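Local coordinates for periplasmic binding protein (Thermotoga lettingae TMO, PDB 4RY8), which binds 5-methylthioribose and probably serves as the sugar-binding component of a bacterial transport system, at residues Ile140-Gly145 with Asn199-Met204; Gln224-Ser229 with Pro246-Val251; Ala203-Phe208 with Ser229-Thr234; Asn136-Tyr141 with Gly166-Ala171. All coordinates share one frame; numbering follows the deposited sequence.

Contact 1 of 4, residues Ile140-Gly145 with Asn199-Met204; sequences IYVNVG and NAVLAM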
loop_
_atom_site.group_PDB
_atom_site.type_symbol
_atom_site.label_atom_id
_atom_site.label_comp_id
_atom_site.label_asym_id
_atom_site.label_seq_id
_atom_site.Cartn_x
_atom_site.Cartn_y
_atom_site.Cartn_z
ATOM N N ILE C 140 18.047 4.606 -11.555
ATOM C CA ILE C 140 18.694 3.273 -11.717
ATOM C C ILE C 140 17.979 2.255 -10.848
ATOM O O ILE C 140 17.989 2.328 -9.632
ATOM C CB ILE C 140 20.203 3.292 -11.433
ATOM C CG1 ILE C 140 20.878 4.254 -12.461
ATOM C CG2 ILE C 140 20.792 1.864 -11.493
ATOM C CD1 ILE C 140 22.292 4.666 -12.162
ATOM N N TYR C 141 17.315 1.308 -11.491
ATOM C CA TYR C 141 16.480 0.313 -10.805
ATOM C C TYR C 141 17.295 -0.955 -10.626
ATOM O O TYR C 141 17.767 -1.556 -11.608
ATOM C CB TYR C 141 15.296 -0.000 -11.690
ATOM C CG TYR C 141 14.280 -1.018 -11.201
ATOM C CD1 TYR C 141 13.817 -1.033 -9.886
ATOM C CD2 TYR C 141 13.660 -1.854 -12.096
ATOM C CE1 TYR C 141 12.867 -1.934 -9.492
ATOM C CE2 TYR C 141 12.707 -2.750 -11.700
ATOM C CZ TYR C 141 12.291 -2.761 -10.398
ATOM O OH TYR C 141 11.305 -3.613 -10.037
ATOM N N VAL C 142 17.416 -1.417 -9.390
ATOM C CA VAL C 142 18.189 -2.635 -9.135
ATOM C C VAL C 142 17.264 -3.734 -8.627
ATOM O O VAL C 142 16.743 -3.702 -7.478
ATOM C CB VAL C 142 19.325 -2.426 -8.175
ATOM C CG1 VAL C 142 20.304 -3.580 -8.305
ATOM C CG2 VAL C 142 19.999 -1.072 -8.374
ATOM N N ASN C 143 17.004 -4.675 -9.527
ATOM C CA ASN C 143 16.109 -5.772 -9.247
ATOM C C ASN C 143 16.221 -6.746 -10.375
ATOM O O ASN C 143 16.780 -6.407 -11.427
ATOM C CB ASN C 143 14.660 -5.268 -9.138
ATOM C CG ASN C 143 13.731 -6.258 -8.459
ATOM O OD1 ASN C 143 14.162 -7.186 -7.755
ATOM N ND2 ASN C 143 12.452 -6.055 -8.644
ATOM N N VAL C 144 15.725 -7.963 -10.128
ATOM C CA VAL C 144 15.783 -9.072 -11.095
ATOM C C VAL C 144 14.520 -9.913 -10.993
ATOM O O VAL C 144 13.926 -10.014 -9.918
ATOM C CB VAL C 144 16.999 -9.984 -10.801
ATOM C CG1 VAL C 144 18.190 -9.170 -10.379
ATOM C CG2 VAL C 144 16.726 -10.992 -9.698
ATOM N N GLY C 145 14.109 -10.518 -12.106
ATOM C CA GLY C 145 12.945 -11.387 -12.128
ATOM C C GLY C 145 13.216 -12.775 -11.587
ATOM O O GLY C 145 14.351 -13.110 -11.247
ATOM N N ASN C 199 20.043 10.080 -11.114
ATOM C CA ASN C 199 20.218 10.722 -9.790
ATOM C C ASN C 199 19.492 9.997 -8.633
ATOM O O ASN C 199 19.451 10.481 -7.506
ATOM C CB ASN C 199 19.769 12.190 -9.845
ATOM C CG ASN C 199 18.303 12.348 -10.253
ATOM O OD1 ASN C 199 17.616 11.380 -10.593
ATOM N ND2 ASN C 199 17.840 13.573 -10.282
ATOM N N ALA C 200 18.917 8.829 -8.896
ATOM C CA ALA C 200 18.345 8.037 -7.801
ATOM C C ALA C 200 18.558 6.574 -8.051
ATOM O O ALA C 200 18.647 6.149 -9.195
ATOM C CB ALA C 200 16.861 8.322 -7.638
ATOM N N VAL C 201 18.608 5.808 -6.965
ATOM C CA VAL C 201 18.635 4.346 -7.026
ATOM C C VAL C 201 17.481 3.758 -6.218
ATOM O O VAL C 201 17.225 4.129 -5.082
ATOM C CB VAL C 201 19.960 3.773 -6.478
ATOM C CG1 VAL C 201 19.946 2.234 -6.506
ATOM C CG2 VAL C 201 21.129 4.368 -7.223
ATOM N N LEU C 202 16.812 2.797 -6.825
ATOM C CA LEU C 202 15.780 2.033 -6.180
ATOM C C LEU C 202 16.189 0.566 -6.277
ATOM O O LEU C 202 16.234 -0.047 -7.353
ATOM C CB LEU C 202 14.440 2.299 -6.846
ATOM C CG LEU C 202 13.266 1.496 -6.338
ATOM C CD1 LEU C 202 12.927 1.930 -4.915
ATOM C CD2 LEU C 202 12.073 1.675 -7.289
ATOM N N ALA C 203 16.476 -0.005 -5.140
ATOM C CA ALA C 203 17.072 -1.334 -5.017
ATOM C C ALA C 203 16.188 -2.178 -4.145
ATOM O O ALA C 203 15.984 -1.893 -2.958
ATOM C CB ALA C 203 18.453 -1.244 -4.415
ATOM N N MET C 204 15.686 -3.254 -4.715
ATOM C CA MET C 204 14.601 -4.030 -4.094
ATOM C C MET C 204 15.073 -5.181 -3.138
ATOM O O MET C 204 14.286 -5.993 -2.735
ATOM C CB MET C 204 13.670 -4.516 -5.225
ATOM C CG MET C 204 12.800 -3.411 -5.903
ATOM S SD MET C 204 11.917 -2.332 -4.679
ATOM C CE MET C 204 10.698 -1.590 -5.751
#
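Strands 137-142 and 200-203 run parallel as neighbours in the central sheet of one lobe of a type I periplasmic binding protein, an alpha/beta fold. The backbone ladder alternates in the usual parallel way: Ala200 O accepts Ile140 N, Ile140 O accepts Leu202 N, Leu202 O accepts Val142 N and Val142 O accepts Met204 N. The third bond, Val142 N to Leu202 O, is short at 2.7 Å and almost straight at 178°. On one face of the sheet the beta-branched pair suits the extended backbone, with Val142 CG2 3.8 Å from Val201 CG1; beside it small Ala203 and Val142 both pack on Phe208 of helix 206-219. Tyr141 occupies the other face. From CB its ring leaves anti to the backbone N (chi1 180°) and runs alongside Leu202, both pointing the same way. CD1 lies 3.6 Å from Leu202 O and 4.1 Å from Leu202 CD2, and farther out CE1 meets Met204 CG at 3.9 Å. At the tip, OH is hydrogen-bonded to Asp154 and accepts Asn143 ND2 at 3.0 Å, while Asn143 CB sits 3.6 Å above one face of the Tyr141 ring, near its rim.

Contact 2 of 4, residues Gln224-Ser229 with Pro246-Val251; sequences QFKVYS and PWVATV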
loop_
_atom_site.group_PDB
_atom_site.type_symbol
_atom_site.label_atom_id
_atom_site.label_comp_id
_atom_site.label_asym_id
_atom_site.label_seq_id
_atom_site.Cartn_x
_atom_site.Cartn_y
_atom_site.Cartn_z
ATOM N N GLN C 224 25.185 13.455 -5.442
ATOM C CA GLN C 224 24.470 13.401 -6.719
ATOM C C GLN C 224 23.416 12.278 -6.755
ATOM O O GLN C 224 22.693 12.128 -7.745
ATOM C CB GLN C 224 25.447 13.151 -7.864
ATOM C CG GLN C 224 26.598 14.149 -7.947
ATOM C CD GLN C 224 27.603 13.790 -9.031
ATOM O OE1 GLN C 224 27.264 13.139 -10.027
ATOM N NE2 GLN C 224 28.854 14.207 -8.842
ATOM N N PHE C 225 23.336 11.491 -5.683
ATOM C CA PHE C 225 22.434 10.355 -5.618
ATOM C C PHE C 225 21.642 10.275 -4.326
ATOM O O PHE C 225 22.074 10.751 -3.265
ATOM C CB PHE C 225 23.236 9.067 -5.774
ATOM C CG PHE C 225 23.561 8.729 -7.195
ATOM C CD1 PHE C 225 22.631 8.074 -7.990
ATOM C CD2 PHE C 225 24.792 9.054 -7.743
ATOM C CE1 PHE C 225 22.908 7.763 -9.308
ATOM C CE2 PHE C 225 25.066 8.739 -9.078
ATOM C CZ PHE C 225 24.129 8.111 -9.852
ATOM N N LYS C 226 20.469 9.662 -4.438
ATOM C CA LYS C 226 19.690 9.272 -3.276
ATOM C C LYS C 226 19.260 7.836 -3.496
ATOM O O LYS C 226 18.835 7.493 -4.580
ATOM C CB LYS C 226 18.501 10.216 -3.099
ATOM C CG LYS C 226 18.905 11.578 -2.561
ATOM C CD LYS C 226 17.717 12.237 -1.897
ATOM C CE LYS C 226 17.957 13.715 -1.657
ATOM N NZ LYS C 226 16.787 14.285 -0.927
ATOM N N VAL C 227 19.453 6.992 -2.496
ATOM C CA VAL C 227 19.206 5.570 -2.622
ATOM C C VAL C 227 18.060 5.142 -1.738
ATOM O O VAL C 227 18.008 5.515 -0.591
ATOM C CB VAL C 227 20.457 4.732 -2.287
ATOM C CG1 VAL C 227 20.187 3.240 -2.581
ATOM C CG2 VAL C 227 21.654 5.246 -3.084
ATOM N N TYR C 228 17.137 4.387 -2.328
ATOM C CA TYR C 228 15.938 3.851 -1.689
ATOM C C TYR C 228 16.047 2.333 -1.804
ATOM O O TYR C 228 16.335 1.815 -2.891
ATOM C CB TYR C 228 14.661 4.378 -2.403
ATOM C CG TYR C 228 14.588 5.909 -2.315
ATOM C CD1 TYR C 228 15.380 6.716 -3.143
ATOM C CD2 TYR C 228 13.800 6.548 -1.367
ATOM C CE1 TYR C 228 15.356 8.097 -3.052
ATOM C CE2 TYR C 228 13.790 7.935 -1.276
ATOM C CZ TYR C 228 14.567 8.691 -2.101
ATOM O OH TYR C 228 14.571 10.040 -2.020
ATOM N N SER C 229 15.837 1.622 -0.695
ATOM C CA SER C 229 15.919 0.165 -0.703
ATOM C C SER C 229 14.777 -0.517 0.055
ATOM O O SER C 229 13.849 0.107 0.557
ATOM C CB SER C 229 17.247 -0.261 -0.107
ATOM O OG SER C 229 17.201 0.069 1.295
ATOM N N PRO C 246 24.464 8.456 0.817
ATOM C CA PRO C 246 23.342 8.684 -0.087
ATOM C C PRO C 246 22.133 7.778 0.226
ATOM O O PRO C 246 21.095 7.893 -0.430
ATOM C CB PRO C 246 23.920 8.305 -1.452
ATOM C CG PRO C 246 24.875 7.197 -1.123
ATOM C CD PRO C 246 25.499 7.611 0.213
ATOM N N TRP C 247 22.257 6.892 1.215
ATOM C CA TRP C 247 21.184 5.936 1.501
ATOM C C TRP C 247 20.116 6.589 2.369
ATOM O O TRP C 247 20.304 6.731 3.587
ATOM C CB TRP C 247 21.766 4.697 2.163
ATOM C CG TRP C 247 20.865 3.450 2.110
ATOM C CD1 TRP C 247 19.542 3.384 1.806
ATOM C CD2 TRP C 247 21.269 2.132 2.449
ATOM N NE1 TRP C 247 19.101 2.075 1.889
ATOM C CE2 TRP C 247 20.155 1.287 2.267
ATOM C CE3 TRP C 247 22.487 1.569 2.835
ATOM C CZ2 TRP C 247 20.209 -0.059 2.535
ATOM C CZ3 TRP C 247 22.545 0.195 3.044
ATOM C CH2 TRP C 247 21.422 -0.591 2.907
ATOM N N VAL C 248 18.996 7.004 1.775
ATOM C CA VAL C 248 18.048 7.882 2.532
ATOM C C VAL C 248 16.826 7.210 3.186
ATOM O O VAL C 248 16.309 7.695 4.187
ATOM C CB VAL C 248 17.622 9.137 1.729
ATOM C CG1 VAL C 248 18.838 10.008 1.423
ATOM C CG2 VAL C 248 16.932 8.773 0.474
ATOM N N ALA C 249 16.395 6.082 2.648
ATOM C CA ALA C 249 15.283 5.347 3.196
ATOM C C ALA C 249 15.305 3.884 2.753
ATOM O O ALA C 249 15.822 3.547 1.672
ATOM C CB ALA C 249 13.965 5.987 2.771
ATOM N N THR C 250 14.764 3.040 3.629
ATOM C CA THR C 250 14.457 1.651 3.335
ATOM C C THR C 250 13.105 1.312 3.985
ATOM O O THR C 250 12.633 1.944 4.956
ATOM C CB THR C 250 15.593 0.683 3.841
ATOM O OG1 THR C 250 15.444 -0.636 3.295
ATOM C CG2 THR C 250 15.601 0.567 5.355
ATOM N N VAL C 251 12.476 0.312 3.413
ATOM C CA VAL C 251 11.239 -0.223 3.891
ATOM C C VAL C 251 11.460 -1.694 4.224
ATOM O O VAL C 251 11.933 -2.484 3.395
ATOM C CB VAL C 251 10.157 -0.003 2.803
ATOM C CG1 VAL C 251 8.947 -0.892 3.035
ATOM C CG2 VAL C 251 9.793 1.496 2.817
#
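Strands 226-230 and 247-252 lie side by side and parallel, Val227 opposite Trp247, but the register slips by one at Val248, which makes a beta bulge: Tyr228 pairs with Ala249 and Ser229 with Thr250. Val227 N donates to Pro246 O at 2.8 Å, and Val227 O accepts Val248 N at 3.0 Å. Past the bulge, Ser229 N reaches Ala249 O, and Val251 N meets Ser229 O from above the carbonyl plane, not along a lone pair.

The polar side chains form a relay on the face of Val227 and Ser229. Ser229 OG, turned between its own backbone N and carbonyl carbon (chi1 69°), accepts Trp247 NE1 at 2.8 Å, close to the plane of the indole and at its edge, although the bond is bent (139°). The same hydroxyl donates to Thr250 OG1 at 2.8 Å, and Thr250 OG1 is in turn hydrogen-bonded to Asp231 O. A serine suits this place because its one small hydroxyl can both give and take a bond.

Apolar packing takes the rest. Val248, the bulge residue, sets CG2 over one face of the Tyr228 ring, 3.9 Å from the ring centroid, as a CH-pi contact; CZ of Tyr228 is its closest ring atom at 3.5 Å. The phenol OH is hydrogen-bonded to Asp132 of helix 118-132. Val227 CG2 lies alongside Pro246 CB at 4.1 Å. This is the strand pairing of a beta-alpha-beta unit, strand 226-230, helix 234-240, strand 247-252, as in Rossmann-like binding-protein lobes.

Contact 3 of 4, residues Ala203-Phe208 with Ser229-Thr234; sequences AMWDEF and SVDVTT. With SR1 (5-S-methyl-5-thio-alpha-D-ribofuranose), chain G.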
loop_
_atom_site.group_PDB
_atom_site.type_symbol
_atom_site.label_atom_id
_atom_site.label_comp_id
_atom_site.label_asym_id
_atom_site.label_seq_id
_atom_site.Cartn_x
_atom_site.Cartn_y
_atom_site.Cartn_z
ATOM N N ALA C 203 16.476 -0.005 -5.140
ATOM C CA ALA C 203 17.072 -1.334 -5.017
ATOM C C ALA C 203 16.188 -2.178 -4.145
ATOM O O ALA C 203 15.984 -1.893 -2.958
ATOM C CB ALA C 203 18.453 -1.244 -4.415
ATOM N N MET C 204 15.686 -3.254 -4.715
ATOM C CA MET C 204 14.601 -4.030 -4.094
ATOM C C MET C 204 15.073 -5.181 -3.138
ATOM O O MET C 204 14.286 -5.993 -2.735
ATOM C CB MET C 204 13.670 -4.516 -5.225
ATOM C CG MET C 204 12.800 -3.411 -5.903
ATOM S SD MET C 204 11.917 -2.332 -4.679
ATOM C CE MET C 204 10.698 -1.590 -5.751
ATOM N N TRP C 205 16.356 -5.235 -2.800
ATOM C CA TRP C 205 16.886 -6.132 -1.726
ATOM C C TRP C 205 18.062 -5.405 -1.069
ATOM O O TRP C 205 18.792 -4.752 -1.797
ATOM C CB TRP C 205 17.305 -7.475 -2.396
ATOM C CG TRP C 205 18.039 -8.471 -1.545
ATOM C CD1 TRP C 205 17.974 -8.630 -0.186
ATOM C CD2 TRP C 205 18.906 -9.473 -2.015
ATOM N NE1 TRP C 205 18.770 -9.660 0.213
ATOM C CE2 TRP C 205 19.361 -10.201 -0.897
ATOM C CE3 TRP C 205 19.364 -9.825 -3.284
ATOM C CZ2 TRP C 205 20.259 -11.257 -1.015
ATOM C CZ3 TRP C 205 20.247 -10.855 -3.399
ATOM C CH2 TRP C 205 20.676 -11.577 -2.297
ATOM N N ASP C 206 18.269 -5.443 0.277
ATOM C CA ASP C 206 19.370 -4.691 0.833
ATOM C C ASP C 206 20.759 -5.072 0.307
ATOM O O ASP C 206 21.652 -4.237 0.312
ATOM C CB ASP C 206 19.367 -4.582 2.416
ATOM C CG ASP C 206 19.487 -5.935 3.132
ATOM O OD1 ASP C 206 19.494 -7.005 2.496
ATOM O OD2 ASP C 206 19.601 -5.934 4.402
ATOM N N GLU C 207 20.958 -6.295 -0.173
ATOM C CA GLU C 207 22.241 -6.682 -0.788
ATOM C C GLU C 207 22.522 -5.938 -2.116
ATOM O O GLU C 207 23.676 -5.566 -2.405
ATOM C CB GLU C 207 22.318 -8.200 -0.975
ATOM C CG GLU C 207 22.379 -8.968 0.333
ATOM C CD GLU C 207 23.595 -8.624 1.170
ATOM O OE1 GLU C 207 24.742 -8.653 0.660
ATOM O OE2 GLU C 207 23.416 -8.338 2.364
ATOM N N PHE C 208 21.481 -5.666 -2.874
ATOM C CA PHE C 208 21.606 -4.846 -4.079
ATOM C C PHE C 208 21.958 -3.406 -3.632
ATOM O O PHE C 208 22.866 -2.767 -4.151
ATOM C CB PHE C 208 20.280 -4.760 -4.832
ATOM C CG PHE C 208 19.836 -6.022 -5.563
ATOM C CD1 PHE C 208 20.721 -6.892 -6.214
ATOM C CD2 PHE C 208 18.484 -6.237 -5.714
ATOM C CE1 PHE C 208 20.222 -7.995 -6.879
ATOM C CE2 PHE C 208 17.990 -7.328 -6.397
ATOM C CZ PHE C 208 18.864 -8.194 -6.989
ATOM N N SER C 229 15.837 1.622 -0.695
ATOM C CA SER C 229 15.919 0.165 -0.703
ATOM C C SER C 229 14.777 -0.517 0.055
ATOM O O SER C 229 13.849 0.107 0.557
ATOM C CB SER C 229 17.247 -0.261 -0.107
ATOM O OG SER C 229 17.201 0.069 1.295
ATOM N N VAL C 230 14.864 -1.825 0.083
ATOM C CA VAL C 230 14.085 -2.638 0.928
ATOM C C VAL C 230 15.033 -3.350 1.897
ATOM O O VAL C 230 16.210 -3.600 1.573
ATOM C CB VAL C 230 13.317 -3.654 0.045
ATOM C CG1 VAL C 230 12.475 -4.591 0.840
ATOM C CG2 VAL C 230 12.432 -2.914 -0.906
ATOM N N ASP C 231 14.465 -3.780 3.021
ATOM C CA ASP C 231 15.125 -4.565 4.061
ATOM C C ASP C 231 15.884 -3.646 5.008
ATOM O O ASP C 231 16.300 -2.562 4.648
ATOM C CB ASP C 231 16.051 -5.701 3.579
ATOM C CG ASP C 231 15.356 -6.649 2.620
ATOM O OD1 ASP C 231 14.211 -7.039 2.915
ATOM O OD2 ASP C 231 15.953 -6.995 1.561
ATOM N N VAL C 232 15.993 -4.103 6.240
ATOM C CA VAL C 232 16.785 -3.390 7.242
ATOM C C VAL C 232 17.505 -4.443 8.100
ATOM O O VAL C 232 16.952 -5.529 8.420
ATOM C CB VAL C 232 15.907 -2.397 8.019
ATOM C CG1 VAL C 232 14.820 -3.134 8.791
ATOM C CG2 VAL C 232 16.750 -1.492 8.918
ATOM N N THR C 233 18.767 -4.149 8.392
ATOM C CA THR C 233 19.585 -4.940 9.314
ATOM C C THR C 233 20.488 -3.942 10.040
ATOM O O THR C 233 20.501 -2.756 9.703
ATOM C CB THR C 233 20.488 -5.963 8.601
ATOM O OG1 THR C 233 21.468 -5.266 7.826
ATOM C CG2 THR C 233 19.695 -6.901 7.688
ATOM N N THR C 234 21.260 -4.414 11.016
ATOM C CA THR C 234 22.263 -3.562 11.660
ATOM C C THR C 234 23.319 -3.097 10.651
ATOM O O THR C 234 23.679 -1.916 10.627
ATOM C CB THR C 234 22.890 -4.270 12.857
ATOM O OG1 THR C 234 21.875 -4.407 13.860
ATOM C CG2 THR C 234 24.059 -3.489 13.409
HETATM C CS SR1 G . 16.632 -12.797 -3.628
HETATM S S SR1 G . 15.025 -12.459 -2.945
HETATM C C5 SR1 G . 15.631 -11.278 -1.716
HETATM C C4 SR1 G . 14.489 -10.726 -0.866
HETATM O O4 SR1 G . 13.875 -11.825 -0.275
HETATM C C1 SR1 G . 13.544 -11.567 1.104
HETATM O O1 SR1 G . 12.162 -11.614 1.211
HETATM C C2 SR1 G . 14.061 -10.193 1.501
HETATM O O2 SR1 G . 13.076 -9.172 1.813
HETATM C C3 SR1 G . 14.893 -9.819 0.290
HETATM O O3 SR1 G . 14.698 -8.453 -0.049
HETATM O O HOH W 1 22.137 -6.447 5.323
#
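Strands 200-203 and 226-230 separate at their C-terminal ends, where a weak bond from Val230 N to Ala203 O is followed by the turn into helix 206-219, with Trp205 at its N-cap position. Such strand ends of a beta-alpha-beta unit line the sugar pocket, which Asp103, Arg153, Gln116 and His79 help complete. Asp231 grips the sugar with both oxygens: OD1 accepts SR1 O2 at 2.7 Å and OD2 accepts SR1 O3 at 2.5 Å. OD2 also takes Asp206 N at 3.1 Å on its anti lone pair, so this first residue of the helix positions the carboxylate, and the helix end would probably favour its negative charge. Trp205, broad and flat, has its CG anti to the backbone N (chi1 172°); SR1 C5 lies 3.6 Å above one face, Glu207 CB 3.5 Å above the other, and Asp231 OD2 sits in plane at its edge, 3.1 Å from CD1. An alanine here would remove the indole face under SR1 C5 and would probably weaken the grip on the sugar. With Asp231 and Asp236 close by, Asp206 may have a raised pKa; its OD2 lies 2.7 Å from a water also hydrogen-bonded to Thr233 OG1 at 2.8 Å.

Contact 4 of 4, residues Asn136-Tyr141 with Gly166-Ala171; sequences NANVIY and GIKEVA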
loop_
_atom_site.group_PDB
_atom_site.type_symbol
_atom_site.label_atom_id
_atom_site.label_comp_id
_atom_site.label_asym_id
_atom_site.label_seq_id
_atom_site.Cartn_x
_atom_site.Cartn_y
_atom_site.Cartn_z
ATOM N N ASN C 136 9.855 13.998 -10.406
ATOM C CA ASN C 136 10.904 14.022 -11.446
ATOM C C ASN C 136 12.256 13.437 -10.969
ATOM O O ASN C 136 12.918 13.996 -10.074
ATOM C CB ASN C 136 11.139 15.457 -11.927
ATOM C CG ASN C 136 9.936 16.034 -12.634
ATOM O OD1 ASN C 136 9.550 15.589 -13.723
ATOM N ND2 ASN C 136 9.312 17.002 -12.007
ATOM N N ALA C 137 12.663 12.330 -11.583
ATOM C CA ALA C 137 13.902 11.645 -11.252
ATOM C C ALA C 137 14.326 10.733 -12.389
ATOM O O ALA C 137 13.473 10.154 -13.044
ATOM C CB ALA C 137 13.748 10.778 -10.023
ATOM N N ASN C 138 15.646 10.533 -12.501
ATOM C CA ASN C 138 16.264 9.545 -13.400
ATOM C C ASN C 138 16.815 8.332 -12.601
ATOM O O ASN C 138 17.906 8.368 -12.032
ATOM C CB ASN C 138 17.397 10.212 -14.192
ATOM C CG ASN C 138 16.914 11.351 -15.086
ATOM O OD1 ASN C 138 17.585 12.374 -15.227
ATOM N ND2 ASN C 138 15.770 11.167 -15.694
ATOM N N VAL C 139 16.056 7.251 -12.596
ATOM C CA VAL C 139 16.260 6.177 -11.655
ATOM C C VAL C 139 16.997 5.028 -12.267
ATOM O O VAL C 139 16.581 4.520 -13.361
ATOM C CB VAL C 139 14.883 5.654 -11.145
ATOM C CG1 VAL C 139 15.075 4.537 -10.125
ATOM C CG2 VAL C 139 14.086 6.804 -10.556
ATOM N N ILE C 140 18.047 4.606 -11.555
ATOM C CA ILE C 140 18.694 3.273 -11.717
ATOM C C ILE C 140 17.979 2.255 -10.848
ATOM O O ILE C 140 17.989 2.328 -9.632
ATOM C CB ILE C 140 20.203 3.292 -11.433
ATOM C CG1 ILE C 140 20.878 4.254 -12.461
ATOM C CG2 ILE C 140 20.792 1.864 -11.493
ATOM C CD1 ILE C 140 22.292 4.666 -12.162
ATOM N N TYR C 141 17.315 1.308 -11.491
ATOM C CA TYR C 141 16.480 0.313 -10.805
ATOM C C TYR C 141 17.295 -0.955 -10.626
ATOM O O TYR C 141 17.767 -1.556 -11.608
ATOM C CB TYR C 141 15.296 -0.000 -11.690
ATOM C CG TYR C 141 14.280 -1.018 -11.201
ATOM C CD1 TYR C 141 13.817 -1.033 -9.886
ATOM C CD2 TYR C 141 13.660 -1.854 -12.096
ATOM C CE1 TYR C 141 12.867 -1.934 -9.492
ATOM C CE2 TYR C 141 12.707 -2.750 -11.700
ATOM C CZ TYR C 141 12.291 -2.761 -10.398
ATOM O OH TYR C 141 11.305 -3.613 -10.037
ATOM N N GLY C 166 7.145 11.620 -14.683
ATOM C CA GLY C 166 8.468 12.154 -14.604
ATOM C C GLY C 166 9.485 11.287 -13.867
ATOM O O GLY C 166 10.657 11.597 -13.888
ATOM N N ILE C 167 9.051 10.209 -13.214
ATOM C CA ILE C 167 9.940 9.277 -12.541
ATOM C C ILE C 167 10.326 8.260 -13.594
ATOM O O ILE C 167 9.488 7.437 -14.004
ATOM C CB ILE C 167 9.247 8.607 -11.349
ATOM C CG1 ILE C 167 8.825 9.672 -10.345
ATOM C CG2 ILE C 167 10.183 7.628 -10.646
ATOM C CD1 ILE C 167 9.975 10.323 -9.609
ATOM N N LYS C 168 11.563 8.360 -14.088
ATOM C CA LYS C 168 11.941 7.611 -15.303
ATOM C C LYS C 168 12.901 6.485 -14.935
ATOM O O LYS C 168 13.801 6.687 -14.146
ATOM C CB LYS C 168 12.666 8.492 -16.330
ATOM C CG LYS C 168 11.933 9.732 -16.795
ATOM C CD LYS C 168 10.854 9.395 -17.796
ATOM C CE LYS C 168 10.077 10.643 -18.202
ATOM N NZ LYS C 168 10.872 11.566 -19.054
ATOM N N GLU C 169 12.728 5.305 -15.530
ATOM C CA GLU C 169 13.697 4.249 -15.353
ATOM C C GLU C 169 14.729 4.483 -16.438
ATOM O O GLU C 169 14.395 4.463 -17.595
ATOM C CB GLU C 169 13.051 2.866 -15.506
ATOM C CG GLU C 169 14.032 1.711 -15.303
ATOM C CD GLU C 169 13.383 0.337 -15.260
ATOM O OE1 GLU C 169 12.327 0.113 -14.609
ATOM O OE2 GLU C 169 13.978 -0.560 -15.860
ATOM N N VAL C 170 15.968 4.753 -16.069
ATOM C CA VAL C 170 17.021 4.937 -17.069
ATOM C C VAL C 170 17.963 3.728 -17.177
ATOM O O VAL C 170 18.721 3.632 -18.143
ATOM C CB VAL C 170 17.849 6.211 -16.815
ATOM C CG1 VAL C 170 16.949 7.436 -16.747
ATOM C CG2 VAL C 170 18.686 6.068 -15.556
ATOM N N ALA C 171 17.931 2.836 -16.192
ATOM C CA ALA C 171 18.596 1.526 -16.243
ATOM C C ALA C 171 17.979 0.566 -15.245
ATOM O O ALA C 171 17.517 0.993 -14.146
ATOM C CB ALA C 171 20.092 1.626 -15.995
#
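The pairing of strand 137-142 with strand 167-173 closes the beta-alpha-beta unit whose crossover is helix 148-163. Five backbone bonds join the parallel strands, starting with Ala137 N to Gly166 O. Lys168 N then meets Ala137 O at 2.8 Å, nearly along the C=O axis, and Val139 N reaches Lys168 O in the same manner. The register slips by one after Val139: its O accepts Val170 N at 2.8 Å, and Tyr141 N finds Ala171 O at 2.7 Å. Val170 is thus the extra residue of a beta bulge. Gly166 suits its place because a side chain there would run into Asn136 OD1.

Strand 167-173 is one of the two edge strands of the lobe's alpha/beta sheet. The face of Ile167 and Val139 is covered by helices 118-132 and 148-163: Ile167 places CD1 3.8 Å from Ala137 CB and CG2 4.0 Å from Val139 CG2, and both Ile167 and Val139 reach Leu129 and Trp157. On the other face, Val170 CG1 meets Asn138 CB at 3.8 Å.

Glu169 is extended from an anti chi1 (-179°), which brings OE1 to 3.5 Å from Tyr141 CD2, its carboxylate turned 47° from the ring. The same OE1 forms a hydrogen bond with Trp157 NE1 and a salt bridge with Lys161. An alanine here would take away that acceptor, which would probably loosen the tie between strand and crossover helix.

All four contacts belong to the same lobe and the same sheet. Contacts 1 and 4 share strand 137-142, which lies between strand 200-203 on one flank and the edge strand 167-173 on the other; contacts 2 and 3 share strand 226-230. Contacts 1 and 3 are wholly buried and both hold the end of strand 200-203, but cross-strand side-chain packing in contact 1 is largely apolar, whereas contact 3, nearest the chain's centre, has one weak backbone bond between the strands and relies on carboxylates and an indole at the sugar. Contact 2, mostly buried, adds a serine-threonine-tryptophan relay leading through Thr250 to Asp231. Contact 4 is only partly buried, with charged and amide side chains near the surface. Contacts 2 and 4 each carry a bulge.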